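PDB 4FH0: caspase recruitment domain-containing protein 19 from Homo sapiens, which associates with BCL10 through its caspase recruitment domain, the part crystallised here, and helps inhibit BCL10-induced activation of NF-kappa-B. Local coordinates for residues Arg83-Tyr86 / Ile87-Pro91. The protein carries 2 engineered substitutions. Sequence-based numbering, arbitrary orientation.
Sequences RALY and IHAQP
Ile87 CD1 sits over one face of the Arg83 guanidinium, 4.1 Å from Arg83 CZ. The arginine chain is extended from CG to NE and runs past the isoleucine, with CG also 4.1 Å from Ile87 CD1. On its other branch, Ile87 CG2 lies over the His88 ring, about 3.5 Å above its plane. Tyr86 meets Gln90 one turn on: Tyr86 CE1 is 3.9 Å from Gln90 CG, and the ring and amide planes are 77° apart. The Leu85 chi1 of -169° puts CG beside the carbonyl carbon, which brings CD1 to Ala89 CB at 3.9 Å. The helical main chain brings these residues one turn apart. Ile87 N donates a hydrogen bond to Arg83 O and His88 N one to Ala84 O, each 3.0 Å. The last, Ala89 N to Leu85 O, is 2.8 Å with an N-H...O angle of only 141°. Ala89 then leaves helical geometry, joining helix 75-88 to helix 90-95 of the CARD bundle as N-cap. Ile87 shares the outward face with Arg83, Tyr86 and Gln90. Ala84, Leu85 and Ala89 are buried toward helix 26-37 and Leu24. His88 NE2 hydrogen-bonds Gln35 OE1, so NE2 probably carries a proton; this bond and Ile87 CG2 probably fix the ring's rotation.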
# COMPACT_ATOMS: atom_id res chain seq x y z
N ARG A 83 0.70 5.21 -6.94
CA ARG A 83 1.49 6.43 -6.97
C ARG A 83 2.39 6.51 -5.74
O ARG A 83 3.57 6.85 -5.84
CB ARG A 83 0.61 7.67 -7.08
CG ARG A 83 1.47 8.95 -6.98
CD ARG A 83 0.75 10.15 -7.53
NE ARG A 83 1.38 11.42 -7.16
CZ ARG A 83 1.09 12.09 -6.05
NH1 ARG A 83 0.20 11.61 -5.19
NH2 ARG A 83 1.68 13.24 -5.78
N ALA A 84 1.85 6.18 -4.57
CA ALA A 84 2.64 6.22 -3.34
C ALA A 84 3.80 5.23 -3.39
O ALA A 84 4.90 5.48 -2.89
CB ALA A 84 1.73 5.93 -2.13
N LEU A 85 3.54 4.06 -3.97
CA LEU A 85 4.57 3.05 -4.14
C LEU A 85 5.68 3.53 -5.08
O LEU A 85 6.86 3.31 -4.83
CB LEU A 85 3.95 1.76 -4.68
CG LEU A 85 4.82 0.52 -4.68
CD1 LEU A 85 5.02 -0.02 -3.28
CD2 LEU A 85 4.20 -0.55 -5.59
N TYR A 86 5.30 4.18 -6.17
CA TYR A 86 6.30 4.81 -7.04
C TYR A 86 7.16 5.80 -6.27
O TYR A 86 8.40 5.79 -6.37
CB TYR A 86 5.66 5.53 -8.22
CG TYR A 86 6.63 6.48 -8.90
CD1 TYR A 86 7.63 6.00 -9.71
CD2 TYR A 86 6.55 7.84 -8.69
CE1 TYR A 86 8.53 6.86 -10.30
CE2 TYR A 86 7.44 8.71 -9.28
CZ TYR A 86 8.44 8.22 -10.07
OH TYR A 86 9.34 9.05 -10.68
N ILE A 87 6.53 6.65 -5.48
CA ILE A 87 7.29 7.68 -4.75
C ILE A 87 8.27 7.08 -3.74
O ILE A 87 9.43 7.50 -3.68
CB ILE A 87 6.35 8.69 -4.03
CG1 ILE A 87 5.52 9.44 -5.06
CG2 ILE A 87 7.15 9.64 -3.12
CD1 ILE A 87 4.40 10.24 -4.47
N HIS A 88 7.79 6.12 -2.94
CA HIS A 88 8.57 5.64 -1.79
C HIS A 88 9.24 4.27 -1.94
O HIS A 88 10.02 3.88 -1.07
CB HIS A 88 7.67 5.66 -0.55
CG HIS A 88 7.23 7.04 -0.20
ND1 HIS A 88 8.12 8.02 0.17
CD2 HIS A 88 6.00 7.61 -0.19
CE1 HIS A 88 7.46 9.14 0.41
NE2 HIS A 88 6.17 8.92 0.18
N ALA A 89 8.94 3.54 -2.98
CA ALA A 89 9.53 2.24 -3.24
C ALA A 89 9.71 1.98 -4.71
O ALA A 89 9.29 1.05 -5.21
CB ALA A 89 8.68 1.12 -2.63
N GLN A 90 10.36 2.90 -5.39
CA GLN A 90 10.44 2.82 -6.84
C GLN A 90 10.98 1.51 -7.40
O GLN A 90 10.43 0.99 -8.36
CB GLN A 90 11.19 4.03 -7.41
CG GLN A 90 11.00 4.18 -8.91
CD GLN A 90 11.99 3.37 -9.71
OE1 GLN A 90 13.13 3.15 -9.29
NE2 GLN A 90 11.55 2.91 -10.88
N PRO A 91 12.05 0.96 -6.81
CA PRO A 91 12.55 -0.31 -7.35
C PRO A 91 11.48 -1.40 -7.35
O PRO A 91 11.30 -2.13 -8.33
CB PRO A 91 13.71 -0.63 -6.43
CG PRO A 91 14.20 0.71 -6.01
CD PRO A 91 12.97 1.52 -5.81